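Local atomic coordinates of intramolecular trans-sialidase (Macrobdella decora, PDB entry 3SLI), a protein that is an intramolecular trans-sialidase that probably cleaves terminal sialyl linkages, releasing 2,7-anhydro-Neu5Ac. Residues Y30-T35 against F55-S60; G37-S42 against F141-D146; F69-T74 against V113-D118. All coordinates share one frame; numbering follows the deposited sequence.

In the fold
All three contacts lie in the N-terminal lectin-like domain, a sandwich of two antiparallel sheets. Interaction 3 joins the sheets directly, strand 67-74 to strand 107-118. Interaction 2 sets the loop 141-146 against strand 37-45, the neighbour of strand 107-118. Its centre is about 8 Å from that of interaction 3, and the rings of F143 and F69 meet between them. Interaction 1 lies beside it, also about 8 Å from interaction 2 between centres. There M34 O and S145 N, 2.8 Å apart, probably form a hydrogen bond. Backbone pairing of F55 and V57 with I71 and F69 ties interaction 1 to interaction 3. The 2,7-anhydro-Neu5Ac site belongs to the separate catalytic beta-propeller.

Interaction 1 of 3, residues Y30-T35 against F55-S60; sequences YVKAMT and FSVGNS
V31 puts one methyl, CG1, against two side chains of the strand 51-58. CG1 lies 3.9 Å from F55 CZ and also 3.9 Å from V57 CG2. It meets the phenyl ring at its edge, in the ring plane, so neither face of F55 is used for V31. The two side chains approach from opposite directions. F55 holds CG anti to its backbone N (chi1 171°), and this carries CZ out to the valine. V31 and V57 meet at a slant, methyl to methyl. The other methyl of V57, CG1, touches K32 at the backbone, 4.0 Å from K32 CA. The nearest side-chain approach of this pair is K32 CG to V57 CG1, at 4.4 Å. The rest of the extended lysine chain carries the ammonium group away from V57. Next to the short helix, V31 to M34 form a type I beta turn. The turn packs between strand 5-14 and strand 51-58 and touches both sheets of the lectin-like beta-sandwich. A33 N bonds to Y30 O at 3.0 Å, and the bond from M34 N to V31 O is weak. V31 reaches further, to L6 and M7 of strand 5-14 in the other sheet. F55 packs on V153 and L155 of its own sheet and on I175 across the sandwich. V57 is flanked by V150.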
# COMPACT_ATOMS: atom_id res chain seq x y z
N TYR A 30 33.79 22.86 18.69
CA TYR A 30 34.05 21.50 18.21
C TYR A 30 33.03 21.12 17.13
O TYR A 30 33.38 20.53 16.11
CB TYR A 30 33.99 20.50 19.35
CG TYR A 30 34.97 20.78 20.46
CD1 TYR A 30 36.34 20.89 20.19
CD2 TYR A 30 34.53 20.97 21.77
CE1 TYR A 30 37.24 21.19 21.21
CE2 TYR A 30 35.42 21.27 22.79
CZ TYR A 30 36.77 21.38 22.50
OH TYR A 30 37.66 21.72 23.50
N VAL A 31 31.76 21.46 17.37
CA VAL A 31 30.68 21.15 16.43
C VAL A 31 30.92 21.83 15.08
O VAL A 31 30.70 21.23 14.02
CB VAL A 31 29.29 21.54 17.02
CG1 VAL A 31 28.18 21.27 16.01
CG2 VAL A 31 29.03 20.74 18.30
N LYS A 32 31.44 23.06 15.12
CA LYS A 32 31.72 23.82 13.89
C LYS A 32 32.87 23.24 13.07
O LYS A 32 33.11 23.70 11.94
CB LYS A 32 32.02 25.29 14.20
CG LYS A 32 30.85 26.10 14.69
CD LYS A 32 31.29 27.48 15.19
CE LYS A 32 30.14 28.19 15.90
NZ LYS A 32 30.47 29.55 16.43
N ALA A 33 33.55 22.23 13.60
CA ALA A 33 34.68 21.62 12.90
C ALA A 33 34.64 20.08 12.82
O ALA A 33 35.65 19.45 12.50
CB ALA A 33 35.99 22.08 13.54
N MET A 34 33.47 19.49 13.04
CA MET A 34 33.32 18.03 13.00
C MET A 34 33.76 17.39 11.69
O MET A 34 33.34 17.80 10.60
CB MET A 34 31.87 17.65 13.28
CG MET A 34 31.42 17.98 14.68
SD MET A 34 29.65 17.78 14.92
CE MET A 34 29.53 16.00 15.14
N THR A 35 34.60 16.36 11.79
CA THR A 35 35.08 15.64 10.62
C THR A 35 34.14 14.48 10.32
O THR A 35 34.19 13.90 9.24
CB THR A 35 36.51 15.10 10.86
OG1 THR A 35 36.52 14.31 12.05
CG2 THR A 35 37.48 16.26 11.04
N PHE A 55 18.32 21.02 12.84
CA PHE A 55 19.66 21.36 13.31
C PHE A 55 20.53 21.70 12.10
O PHE A 55 20.45 21.02 11.08
CB PHE A 55 20.25 20.14 14.04
CG PHE A 55 21.71 20.27 14.39
CD1 PHE A 55 22.12 20.94 15.54
CD2 PHE A 55 22.69 19.69 13.57
CE1 PHE A 55 23.47 21.03 15.88
CE2 PHE A 55 24.05 19.78 13.90
CZ PHE A 55 24.44 20.45 15.06
N SER A 56 21.35 22.74 12.22
CA SER A 56 22.24 23.15 11.14
C SER A 56 23.53 23.79 11.64
O SER A 56 23.59 24.33 12.75
CB SER A 56 21.54 24.16 10.20
OG SER A 56 21.25 25.36 10.88
N VAL A 57 24.55 23.74 10.80
CA VAL A 57 25.85 24.31 11.08
C VAL A 57 26.32 24.83 9.72
O VAL A 57 26.27 24.10 8.73
CB VAL A 57 26.87 23.24 11.60
CG1 VAL A 57 28.20 23.90 11.95
CG2 VAL A 57 26.32 22.51 12.81
N GLY A 58 26.71 26.09 9.66
CA GLY A 58 27.16 26.62 8.39
C GLY A 58 27.65 28.05 8.42
O GLY A 58 27.95 28.61 9.48
N ASN A 59 27.75 28.62 7.23
CA ASN A 59 28.22 29.99 7.03
C ASN A 59 27.01 30.89 6.76
O ASN A 59 26.35 30.76 5.72
CB ASN A 59 29.17 30.00 5.84
CG ASN A 59 29.80 31.34 5.61
OD1 ASN A 59 29.30 32.36 6.09
ND2 ASN A 59 30.90 31.36 4.88
N SER A 60 26.75 31.84 7.66
CA SER A 60 25.60 32.74 7.55
C SER A 60 25.81 34.00 6.72
O SER A 60 24.86 34.77 6.53
CB SER A 60 25.17 33.18 8.95
OG SER A 60 26.11 34.10 9.49

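Interaction 2 of 3, residues G37-S42 against F141-D146; sequences GTIILS and FKFISD
F143 directs its ring at the start of strand 37-45, with I39 and G37 as its two partners. The I39 side chain comes to the ring edge, near the ring plane. Its CD1 methyl is 4.3 Å from F143 CZ, a loose apolar touch. G37 lies obliquely to the same ring, with its N 4.4 Å from F143 CE2. A third neighbour comes from the loop itself: CG1 of I144 sits 3.9 Å above one face of F143, near the ring's margin rather than over its centre. F143 has CG roughly anti to its backbone N (chi1 -151°), and the ring is thereby directed across to the strand. This places a loop aromatic in the core of the lectin-like sandwich, at the start of strand 37-45. The ring also meets F69 of the opposite sheet, with planes about 60° apart, and packs on A117 of the strand beside 37-45. The loop contains a short 3-10 segment, 144-146, tied to F143 by two bonds. D146 N bonds to F143 O at 2.8 Å. In return, F143 N donates to D146 OD2 at 2.9 Å, with an N-H...O angle of 158°, and uses the anti lone pair of that oxygen. These two bonds grip F143 from both its N-H and its carbonyl. The backbone of G37 takes a conformation open to glycine.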
# COMPACT_ATOMS: atom_id res chain seq x y z
N GLY A 37 30.64 12.20 12.80
CA GLY A 37 29.85 12.26 14.01
C GLY A 37 28.45 11.70 13.93
O GLY A 37 28.07 11.09 12.94
N THR A 38 27.66 11.95 14.97
CA THR A 38 26.29 11.47 15.05
C THR A 38 25.42 12.54 15.71
O THR A 38 25.83 13.16 16.69
CB THR A 38 26.18 10.18 15.91
OG1 THR A 38 27.15 9.21 15.47
CG2 THR A 38 24.78 9.57 15.78
N ILE A 39 24.24 12.78 15.15
CA ILE A 39 23.32 13.75 15.74
C ILE A 39 22.01 13.03 15.95
O ILE A 39 21.52 12.34 15.05
CB ILE A 39 23.05 14.99 14.84
CG1 ILE A 39 24.33 15.79 14.60
CG2 ILE A 39 22.01 15.88 15.51
CD1 ILE A 39 25.04 15.41 13.33
N ILE A 40 21.48 13.12 17.15
CA ILE A 40 20.21 12.50 17.44
C ILE A 40 19.34 13.51 18.16
O ILE A 40 19.79 14.20 19.08
CB ILE A 40 20.36 11.17 18.25
CG1 ILE A 40 19.01 10.75 18.82
CG2 ILE A 40 21.40 11.31 19.34
CD1 ILE A 40 18.88 9.27 18.96
N LEU A 41 18.11 13.67 17.68
CA LEU A 41 17.22 14.62 18.30
C LEU A 41 15.76 14.22 18.28
O LEU A 41 15.30 13.48 17.40
CB LEU A 41 17.41 16.03 17.74
CG LEU A 41 17.11 16.47 16.31
CD1 LEU A 41 17.03 17.98 16.31
CD2 LEU A 41 18.20 16.01 15.34
N SER A 42 15.06 14.68 19.31
CA SER A 42 13.64 14.45 19.52
C SER A 42 12.99 15.80 19.26
O SER A 42 13.44 16.81 19.80
CB SER A 42 13.43 14.03 20.98
OG SER A 42 12.07 13.78 21.28
N PHE A 141 34.47 11.37 1.13
CA PHE A 141 33.69 11.67 2.32
C PHE A 141 33.90 13.12 2.78
O PHE A 141 35.03 13.62 2.84
CB PHE A 141 34.03 10.70 3.45
CG PHE A 141 33.20 10.89 4.69
CD1 PHE A 141 31.94 10.32 4.80
CD2 PHE A 141 33.68 11.66 5.76
CE1 PHE A 141 31.16 10.52 5.93
CE2 PHE A 141 32.90 11.86 6.90
CZ PHE A 141 31.64 11.29 6.98
N LYS A 142 32.80 13.80 3.10
CA LYS A 142 32.85 15.19 3.55
C LYS A 142 31.99 15.40 4.80
O LYS A 142 31.06 14.63 5.06
CB LYS A 142 32.31 16.12 2.45
CG LYS A 142 32.99 16.03 1.09
CD LYS A 142 34.41 16.56 1.14
CE LYS A 142 35.09 16.42 -0.20
NZ LYS A 142 36.48 16.94 -0.16
N PHE A 143 32.33 16.41 5.58
CA PHE A 143 31.51 16.76 6.73
C PHE A 143 31.68 18.24 7.08
O PHE A 143 32.18 19.02 6.26
CB PHE A 143 31.71 15.84 7.94
CG PHE A 143 30.47 15.74 8.81
CD1 PHE A 143 29.22 15.50 8.23
CD2 PHE A 143 30.54 15.96 10.18
CE1 PHE A 143 28.06 15.48 9.01
CE2 PHE A 143 29.38 15.95 10.97
CZ PHE A 143 28.14 15.71 10.39
N ILE A 144 31.24 18.65 8.26
CA ILE A 144 31.29 20.05 8.66
C ILE A 144 32.67 20.70 8.52
O ILE A 144 32.78 21.86 8.12
CB ILE A 144 30.69 20.23 10.07
CG1 ILE A 144 29.22 19.76 10.05
CG2 ILE A 144 30.78 21.68 10.52
CD1 ILE A 144 28.53 19.76 11.39
N SER A 145 33.73 19.93 8.76
CA SER A 145 35.09 20.42 8.64
C SER A 145 35.43 20.87 7.21
O SER A 145 36.38 21.64 7.00
CB SER A 145 36.08 19.33 9.06
OG SER A 145 35.83 18.12 8.37
N ASP A 146 34.64 20.42 6.24
CA ASP A 146 34.86 20.75 4.83
C ASP A 146 34.07 21.95 4.32
O ASP A 146 34.21 22.34 3.17
CB ASP A 146 34.59 19.52 3.96
CG ASP A 146 35.49 18.36 4.30
OD1 ASP A 146 36.72 18.47 4.14
OD2 ASP A 146 34.97 17.31 4.72

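Interaction 3 of 3, residues F69-T74 against V113-D118; sequences FHIYIT and VALKAD
This is a buried apolar contact between the two sheets of the lectin-like domain. It joins strand 67-74 of one sheet to strand 107-118 of the other. The backbones stay well apart, with I71 CA and L115 CA separated by 7.7 Å, and side chains fill the gap. L115 is the centre of the contact and has two partners. Its CD2 methyl meets the edge of the F69 ring, near the ring plane. CD2 is 3.2 Å from F69 CZ and 3.6 Å from F69 CE1. The 3.2 Å approach is shorter than normal for two carbons, and its exact value is doubtful. The two side chains come from opposite directions, each reaching into the core from its own sheet. In L115, CG is anti to the backbone N (chi1 167°), and the branch beyond it brings CD2 to the ring. The second partner is I71. Its CD1 methyl lies 3.8 Å from L115 CB, and the two chains meet at an angle. I71 has CG1 anti to the carbonyl carbon (chi1 -60°) and an extended chi2 of 174°, which together send CD1 across the gap. L115 also packs on I81 and I71 on I39, while F69 packs on I144 and I147 of a loop. On the other side of strand 107-118, K116 forms a salt bridge with D184. The antiparallel sheets pack face to face over an apolar core, as expected for a beta-sandwich, here probably of the concanavalin-like jelly-roll type.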
# COMPACT_ATOMS: atom_id res chain seq x y z
N PHE A 69 25.30 22.66 6.51
CA PHE A 69 24.87 21.29 6.71
C PHE A 69 23.61 21.41 7.55
O PHE A 69 23.57 22.20 8.49
CB PHE A 69 25.90 20.46 7.48
CG PHE A 69 25.30 19.23 8.13
CD1 PHE A 69 25.02 18.09 7.37
CD2 PHE A 69 24.96 19.23 9.49
CE1 PHE A 69 24.40 16.99 7.95
CE2 PHE A 69 24.34 18.13 10.07
CZ PHE A 69 24.06 17.01 9.30
N HIS A 70 22.57 20.65 7.21
CA HIS A 70 21.35 20.67 8.00
C HIS A 70 20.55 19.38 7.89
O HIS A 70 20.68 18.64 6.90
CB HIS A 70 20.48 21.91 7.68
CG HIS A 70 19.57 21.77 6.49
ND1 HIS A 70 20.03 21.52 5.21
CD2 HIS A 70 18.23 21.92 6.38
CE1 HIS A 70 19.01 21.53 4.37
NE2 HIS A 70 17.91 21.77 5.05
N ILE A 71 19.84 19.06 8.97
CA ILE A 71 18.96 17.89 9.02
C ILE A 71 17.60 18.57 9.04
O ILE A 71 17.37 19.44 9.87
CB ILE A 71 19.13 17.10 10.34
CG1 ILE A 71 20.57 16.59 10.50
CG2 ILE A 71 18.14 15.91 10.39
CD1 ILE A 71 20.84 15.94 11.85
N TYR A 72 16.69 18.16 8.15
CA TYR A 72 15.38 18.80 8.07
C TYR A 72 14.24 17.80 7.92
O TYR A 72 14.46 16.63 7.62
CB TYR A 72 15.34 19.78 6.87
CG TYR A 72 15.38 19.08 5.51
CD1 TYR A 72 14.21 18.58 4.92
CD2 TYR A 72 16.59 18.82 4.87
CE1 TYR A 72 14.25 17.84 3.75
CE2 TYR A 72 16.65 18.08 3.69
CZ TYR A 72 15.47 17.59 3.14
OH TYR A 72 15.51 16.82 2.00
N ILE A 73 13.01 18.30 8.12
CA ILE A 73 11.79 17.53 7.93
C ILE A 73 10.88 18.39 7.05
O ILE A 73 11.13 19.60 6.89
CB ILE A 73 11.07 17.18 9.28
CG1 ILE A 73 10.88 18.43 10.14
CG2 ILE A 73 11.84 16.08 10.02
CD1 ILE A 73 9.44 18.85 10.34
N THR A 74 9.87 17.79 6.43
CA THR A 74 8.95 18.55 5.59
C THR A 74 7.54 18.40 6.14
O THR A 74 7.26 17.44 6.88
CB THR A 74 8.96 18.07 4.11
OG1 THR A 74 8.27 16.82 3.99
CG2 THR A 74 10.40 17.91 3.60
N VAL A 113 14.79 11.30 15.56
CA VAL A 113 15.60 11.07 14.36
C VAL A 113 17.10 11.08 14.65
O VAL A 113 17.54 11.56 15.70
CB VAL A 113 15.25 12.13 13.27
CG1 VAL A 113 13.75 12.19 13.08
CG2 VAL A 113 15.79 13.51 13.66
N ALA A 114 17.88 10.57 13.70
CA ALA A 114 19.33 10.53 13.84
C ALA A 114 20.04 10.48 12.50
O ALA A 114 19.57 9.88 11.54
CB ALA A 114 19.76 9.32 14.67
N LEU A 115 21.18 11.16 12.44
CA LEU A 115 22.01 11.15 11.26
C LEU A 115 23.38 10.68 11.72
O LEU A 115 23.93 11.20 12.70
CB LEU A 115 22.15 12.54 10.63
CG LEU A 115 23.29 12.47 9.61
CD1 LEU A 115 22.78 11.94 8.29
CD2 LEU A 115 23.97 13.80 9.47
N LYS A 116 23.92 9.71 11.02
CA LYS A 116 25.23 9.17 11.33
C LYS A 116 26.17 9.45 10.15
O LYS A 116 25.86 9.09 9.01
CB LYS A 116 25.09 7.67 11.58
CG LYS A 116 26.38 6.88 11.66
CD LYS A 116 26.02 5.41 11.77
CE LYS A 116 27.23 4.53 11.71
NZ LYS A 116 26.83 3.12 11.97
N ALA A 117 27.26 10.16 10.42
CA ALA A 117 28.27 10.49 9.41
C ALA A 117 29.51 9.69 9.79
O ALA A 117 30.28 10.09 10.67
CB ALA A 117 28.57 12.00 9.40
N ASP A 118 29.68 8.56 9.12
CA ASP A 118 30.75 7.60 9.37
C ASP A 118 31.95 7.78 8.43
O ASP A 118 31.95 7.25 7.31
CB ASP A 118 30.13 6.21 9.20
CG ASP A 118 31.02 5.08 9.71
OD1 ASP A 118 32.24 5.26 9.87
OD2 ASP A 118 30.45 3.99 9.91